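Local coordinates for protein tryptophan--tRNA ligase (Mycoplasma pneumoniae, PDB 2YY5) that probably attaches tryptophan to its cognate tRNA at the expense of ATP, working as a homodimeric class I aminoacyl-tRNA synthetase, at residues 256-261 against 293-298; 226-231 against 287-292. The protein carries 1 engineered substitution. One frame throughout, in Å; residues are numbered along the deposited sequence.

Contact 1 (256-261 against 293-298)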
loop_
_atom_site.group_PDB
_atom_site.type_symbol
_atom_site.label_atom_id
_atom_site.label_comp_id
_atom_site.label_asym_id
_atom_site.label_seq_id
_atom_site.Cartn_x
_atom_site.Cartn_y
_atom_site.Cartn_z
ATOM N N LYS B 256 -10.645 -18.122 -35.556
ATOM C CA LYS B 256 -11.859 -18.760 -35.052
ATOM C C LYS B 256 -12.632 -17.857 -34.082
ATOM O O LYS B 256 -13.862 -17.783 -34.136
ATOM C CB LYS B 256 -11.533 -20.101 -34.360
ATOM C CG LYS B 256 -12.800 -20.861 -33.924
ATOM C CD LYS B 256 -12.557 -22.323 -33.543
ATOM C CE LYS B 256 -11.974 -22.471 -32.145
ATOM N NZ LYS B 256 -11.848 -23.900 -31.734
ATOM N N ALA B 257 -11.901 -17.179 -33.201
ATOM C CA ALA B 257 -12.498 -16.288 -32.214
ATOM C C ALA B 257 -13.103 -15.037 -32.858
ATOM O O ALA B 257 -14.119 -14.515 -32.390
ATOM C CB ALA B 257 -11.444 -15.891 -31.175
ATOM N N LEU B 258 -12.483 -14.554 -33.928
ATOM C CA LEU B 258 -12.979 -13.361 -34.603
ATOM C C LEU B 258 -14.232 -13.617 -35.427
ATOM O O LEU B 258 -15.046 -12.719 -35.625
ATOM C CB LEU B 258 -11.884 -12.771 -35.490
ATOM C CG LEU B 258 -10.631 -12.301 -34.755
ATOM C CD1 LEU B 258 -9.662 -11.680 -35.765
ATOM C CD2 LEU B 258 -11.007 -11.288 -33.674
ATOM N N LEU B 259 -14.387 -14.849 -35.898
ATOM C CA LEU B 259 -15.541 -15.213 -36.703
ATOM C C LEU B 259 -16.854 -15.216 -35.921
ATOM O O LEU B 259 -17.923 -15.124 -36.521
ATOM C CB LEU B 259 -15.299 -16.573 -37.351
ATOM C CG LEU B 259 -14.090 -16.584 -38.295
ATOM C CD1 LEU B 259 -13.840 -17.987 -38.820
ATOM C CD2 LEU B 259 -14.336 -15.610 -39.439
ATOM N N LYS B 260 -16.777 -15.311 -34.591
ATOM C CA LYS B 260 -17.971 -15.314 -33.736
ATOM C C LYS B 260 -18.564 -13.907 -33.706
ATOM O O LYS B 260 -19.731 -13.712 -33.371
ATOM C CB LYS B 260 -17.627 -15.696 -32.285
ATOM C CG LYS B 260 -16.559 -16.753 -32.109
ATOM C CD LYS B 260 -16.068 -16.819 -30.656
ATOM C CE LYS B 260 -17.083 -17.476 -29.739
ATOM N NZ LYS B 260 -17.348 -18.892 -30.127
ATOM N N GLU B 261 -17.744 -12.925 -34.046
ATOM C CA GLU B 261 -18.166 -11.533 -34.033
ATOM C C GLU B 261 -19.211 -11.227 -35.113
ATOM O O GLU B 261 -19.150 -11.786 -36.208
ATOM C CB GLU B 261 -16.937 -10.640 -34.234
ATOM C CG GLU B 261 -17.013 -9.312 -33.512
ATOM C CD GLU B 261 -16.693 -9.431 -32.033
ATOM O OE1 GLU B 261 -17.171 -8.575 -31.267
ATOM O OE2 GLU B 261 -15.956 -10.363 -31.639
ATOM N N GLU B 293 -8.680 -9.944 -42.765
ATOM C CA GLU B 293 -10.014 -9.387 -42.986
ATOM C C GLU B 293 -10.820 -9.386 -41.688
ATOM O O GLU B 293 -11.404 -8.372 -41.320
ATOM C CB GLU B 293 -10.760 -10.183 -44.062
ATOM C CG GLU B 293 -12.064 -9.547 -44.527
ATOM C CD GLU B 293 -12.819 -10.433 -45.510
ATOM O OE1 GLU B 293 -12.196 -10.887 -46.495
ATOM O OE2 GLU B 293 -14.028 -10.676 -45.304
ATOM N N ALA B 294 -10.850 -10.523 -40.996
ATOM C CA ALA B 294 -11.578 -10.622 -39.739
ATOM C C ALA B 294 -11.020 -9.592 -38.760
ATOM O O ALA B 294 -11.767 -8.923 -38.039
ATOM C CB ALA B 294 -11.437 -12.015 -39.165
ATOM N N THR B 295 -9.702 -9.457 -38.751
ATOM C CA THR B 295 -9.054 -8.511 -37.859
ATOM C C THR B 295 -9.374 -7.062 -38.201
ATOM O O THR B 295 -9.809 -6.305 -37.332
ATOM C CB THR B 295 -7.540 -8.704 -37.867
ATOM O OG1 THR B 295 -7.235 -10.057 -37.499
ATOM C CG2 THR B 295 -6.882 -7.750 -36.888
ATOM N N VAL B 296 -9.159 -6.671 -39.457
ATOM C CA VAL B 296 -9.441 -5.300 -39.873
ATOM C C VAL B 296 -10.898 -4.977 -39.561
ATOM O O VAL B 296 -11.193 -3.956 -38.951
ATOM C CB VAL B 296 -9.183 -5.083 -41.395
ATOM C CG1 VAL B 296 -9.679 -3.701 -41.819
ATOM C CG2 VAL B 296 -7.686 -5.202 -41.701
ATOM N N ASN B 297 -11.801 -5.865 -39.967
ATOM C CA ASN B 297 -13.220 -5.676 -39.715
ATOM C C ASN B 297 -13.479 -5.349 -38.252
ATOM O O ASN B 297 -14.179 -4.387 -37.944
ATOM C CB ASN B 297 -14.013 -6.930 -40.105
ATOM C CG ASN B 297 -14.122 -7.109 -41.612
ATOM O OD1 ASN B 297 -13.505 -6.370 -42.390
ATOM N ND2 ASN B 297 -14.905 -8.100 -42.032
ATOM N N LEU B 298 -12.918 -6.149 -37.356
ATOM C CA LEU B 298 -13.107 -5.939 -35.927
ATOM C C LEU B 298 -12.518 -4.593 -35.483
ATOM O O LEU B 298 -13.217 -3.767 -34.889
ATOM C CB LEU B 298 -12.469 -7.095 -35.144
ATOM C CG LEU B 298 -12.664 -7.282 -33.626
ATOM C CD1 LEU B 298 -12.053 -6.122 -32.900
ATOM C CD2 LEU B 298 -14.136 -7.425 -33.268
#

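Contact 2 (226-231 against 287-292)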
loop_
_atom_site.group_PDB
_atom_site.type_symbol
_atom_site.label_atom_id
_atom_site.label_comp_id
_atom_site.label_asym_id
_atom_site.label_seq_id
_atom_site.Cartn_x
_atom_site.Cartn_y
_atom_site.Cartn_z
ATOM N N LYS B 226 1.572 -6.403 -40.709
ATOM C CA LYS B 226 1.947 -7.263 -39.590
ATOM C C LYS B 226 1.547 -8.717 -39.762
ATOM O O LYS B 226 2.323 -9.620 -39.452
ATOM C CB LYS B 226 1.347 -6.723 -38.290
ATOM C CG LYS B 226 1.961 -5.421 -37.851
ATOM C CD LYS B 226 1.406 -4.955 -36.531
ATOM C CE LYS B 226 2.171 -3.734 -36.067
ATOM N NZ LYS B 226 1.705 -3.262 -34.751
ATOM N N ILE B 227 0.334 -8.936 -40.254
ATOM C CA ILE B 227 -0.171 -10.281 -40.442
ATOM C C ILE B 227 0.505 -10.964 -41.620
ATOM O O ILE B 227 0.859 -12.144 -41.540
ATOM C CB ILE B 227 -1.701 -10.246 -40.608
ATOM C CG1 ILE B 227 -2.331 -9.823 -39.274
ATOM C CG2 ILE B 227 -2.223 -11.602 -41.031
ATOM C CD1 ILE B 227 -3.771 -9.392 -39.358
ATOM N N ARG B 228 0.712 -10.219 -42.702
ATOM C CA ARG B 228 1.365 -10.770 -43.882
ATOM C C ARG B 228 2.750 -11.296 -43.536
ATOM O O ARG B 228 3.246 -12.214 -44.174
ATOM C CB ARG B 228 1.516 -9.702 -44.957
ATOM C CG ARG B 228 2.158 -10.219 -46.232
ATOM C CD ARG B 228 1.094 -10.561 -47.244
ATOM N NE ARG B 228 0.320 -9.366 -47.567
ATOM C CZ ARG B 228 -0.737 -9.343 -48.371
ATOM N NH1 ARG B 228 -1.371 -8.201 -48.599
ATOM N NH2 ARG B 228 -1.160 -10.461 -48.941
ATOM N N GLN B 229 3.368 -10.695 -42.524
ATOM C CA GLN B 229 4.710 -11.071 -42.086
ATOM C C GLN B 229 4.722 -12.049 -40.914
ATOM O O GLN B 229 5.792 -12.402 -40.412
ATOM C CB GLN B 229 5.493 -9.831 -41.651
ATOM C CG GLN B 229 5.521 -8.678 -42.625
ATOM C CD GLN B 229 6.094 -7.433 -41.975
ATOM O OE1 GLN B 229 5.547 -6.921 -40.992
ATOM N NE2 GLN B 229 7.207 -6.944 -42.508
ATOM N N ALA B 230 3.544 -12.463 -40.456
ATOM C CA ALA B 230 3.462 -13.389 -39.326
ATOM C C ALA B 230 4.306 -14.624 -39.601
ATOM O O ALA B 230 4.152 -15.269 -40.639
ATOM C CB ALA B 230 2.006 -13.793 -39.076
ATOM N N THR B 231 5.199 -14.951 -38.672
ATOM C CA THR B 231 6.059 -16.114 -38.839
ATOM C C THR B 231 5.237 -17.405 -38.776
ATOM O O THR B 231 4.416 -17.591 -37.876
ATOM C CB THR B 231 7.178 -16.151 -37.759
ATOM O OG1 THR B 231 6.604 -16.349 -36.469
ATOM C CG2 THR B 231 7.959 -14.845 -37.754
ATOM N N LEU B 287 -4.550 -18.090 -45.293
ATOM C CA LEU B 287 -4.899 -17.987 -43.884
ATOM C C LEU B 287 -4.665 -16.556 -43.411
ATOM O O LEU B 287 -5.508 -15.976 -42.724
ATOM C CB LEU B 287 -4.048 -18.965 -43.055
ATOM C CG LEU B 287 -4.136 -18.945 -41.524
ATOM C CD1 LEU B 287 -5.570 -19.177 -41.062
ATOM C CD2 LEU B 287 -3.221 -20.016 -40.957
ATOM N N LYS B 288 -3.520 -15.986 -43.784
ATOM C CA LYS B 288 -3.195 -14.616 -43.393
ATOM C C LYS B 288 -4.213 -13.646 -43.962
ATOM O O LYS B 288 -4.604 -12.679 -43.304
ATOM C CB LYS B 288 -1.794 -14.241 -43.868
ATOM C CG LYS B 288 -0.689 -14.885 -43.059
ATOM C CD LYS B 288 0.694 -14.489 -43.560
ATOM C CE LYS B 288 1.780 -15.082 -42.666
ATOM N NZ LYS B 288 3.144 -14.800 -43.173
ATOM N N ASN B 289 -4.638 -13.918 -45.192
ATOM C CA ASN B 289 -5.629 -13.097 -45.875
ATOM C C ASN B 289 -6.943 -13.050 -45.109
ATOM O O ASN B 289 -7.495 -11.975 -44.884
ATOM C CB ASN B 289 -5.898 -13.644 -47.276
ATOM C CG ASN B 289 -5.114 -12.914 -48.342
ATOM O OD1 ASN B 289 -3.939 -13.193 -48.574
ATOM N ND2 ASN B 289 -5.763 -11.955 -48.992
ATOM N N ALA B 290 -7.442 -14.224 -44.722
ATOM C CA ALA B 290 -8.696 -14.325 -43.988
ATOM C C ALA B 290 -8.564 -13.743 -42.581
ATOM O O ALA B 290 -9.511 -13.156 -42.044
ATOM C CB ALA B 290 -9.140 -15.779 -43.922
ATOM N N LEU B 291 -7.385 -13.911 -41.987
ATOM C CA LEU B 291 -7.125 -13.390 -40.653
ATOM C C LEU B 291 -7.085 -11.872 -40.711
ATOM O O LEU B 291 -7.598 -11.196 -39.818
ATOM C CB LEU B 291 -5.791 -13.917 -40.123
ATOM C CG LEU B 291 -5.377 -13.415 -38.737
ATOM C CD1 LEU B 291 -6.448 -13.793 -37.716
ATOM C CD2 LEU B 291 -4.018 -14.005 -38.354
ATOM N N THR B 292 -6.484 -11.342 -41.773
ATOM C CA THR B 292 -6.382 -9.901 -41.950
ATOM C C THR B 292 -7.745 -9.242 -42.138
ATOM O O THR B 292 -7.945 -8.109 -41.713
ATOM C CB THR B 292 -5.483 -9.540 -43.156
ATOM O OG1 THR B 292 -4.127 -9.907 -42.869
ATOM C CG2 THR B 292 -5.543 -8.050 -43.438
#

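Contact 1 (256-261 against 293-298)
In the helical part of this class I synthetase that comes after the KMSKS motif in sequence, the C-terminal turn of helix 246-259 packs against the middle of helix 284-308, the backbones being nearest where the CA atoms of Leu-258 and Ala-294 lie 6.0 Å apart. Apolar packing carries the contact. Leu-258 has CG beside its own backbone N (chi1 -62°), so the side chain reaches across: its CB meets CB of Ala-294 at 3.8 Å, and its CD2 lies 4.3 Å from CG of Leu-298. The small Ala-294 side chain is consistent with this close backbone approach. Leu-23 of helix 19-26 also touches Leu-258, so the leucine is wedged between helices.

Polar groups take part mainly through bonds elsewhere. The side chains of Leu-258 and Thr-295 cross obliquely, CD1 of Leu-258 lying 3.4 Å from OG1 of Thr-295, a hydroxyl already hydrogen-bonded to the carbonyl of Leu-291 one turn back. Asn-264 ties the two backbones together from outside, its ND2 hydrogen-bonding both Leu-258 O and Ala-294 O.

Past the helix end, Glu-261 meets Leu-298 with its aliphatic part as well as its carboxylate. The glutamate bends at chi2 (79°), and its CG lies 3.4 Å from CD2 of Leu-298.

Contact 2 (226-231 against 287-292)
Lys-288 sets out with CG beside its backbone N (chi1 -74°) and is fully extended from there, which carries NZ from helix 284-308 to the C-terminal end of helix 220-228. Ile-227 likewise has CG1 beside N, leaving CG2 anti to N and turned to the same lysine.

The ammonium makes two hydrogen bonds, both to backbone carbonyls, one of the last helical residue and one of the loop just after it. Lys-288 NZ reaches Arg-228 O at 2.8 Å, 59° out of the carbonyl plane. The other, from Lys-288 NZ to Ala-230 O at 2.8 Å, lies in the plane and on a lone pair. A positive charge at this end probably interacts favourably with the helix dipole.

The start of the lysine chain lies on Ile-227, whose CG2 is 3.9 Å from CB of Lys-288; its later methylenes run past the Ile-227 carbonyl oxygen, and CE of Lys-288 passes 3.8 Å from CB of Ala-230. Ile-227 CG2 also meets CD2 of Leu-291 at 4.0 Å. The side chain of Thr-292 crosses that of Ile-227 obliquely, its OG1 beside CG2 and CB of the isoleucine; Thr-292 OG1 donates to Lys-288 O at 2.8 Å, from 37° out of the carbonyl plane.

Farther along that loop, Thr-231 is hydrogen-bonded through its backbone to Leu-196 and through OG1 to the carbonyl of Phe-197. Helix 246-259 adjoins both segments, its Met-251 touching Ala-230 and Leu-291.

Overall arrangement
Helix 284-308 is common to both contacts: residues 287-292 receive helix 220-228 in contact 2, and the next turns, 293-298, receive helix 246-259 in contact 1. The centres lie 13 Å apart, yet the two touch directly where Thr-295 OG1 is 4.0 Å from Ile-227 CD1. Since helices 220-228 and 246-259 are consecutive, the long helix gathers two neighbours in the sequence. Both contacts lie near, but not in, the probable ATP site: the side chains of Thr-295 and Ile-227 are about 9 and 8 Å from that of Met-203 in the KMSKS region, predicted to bind ATP. The bound tryptophanyl-adenylate analogue is about 12 Å from the side chain of Leu-258 and about 13 Å from that of Leu-291.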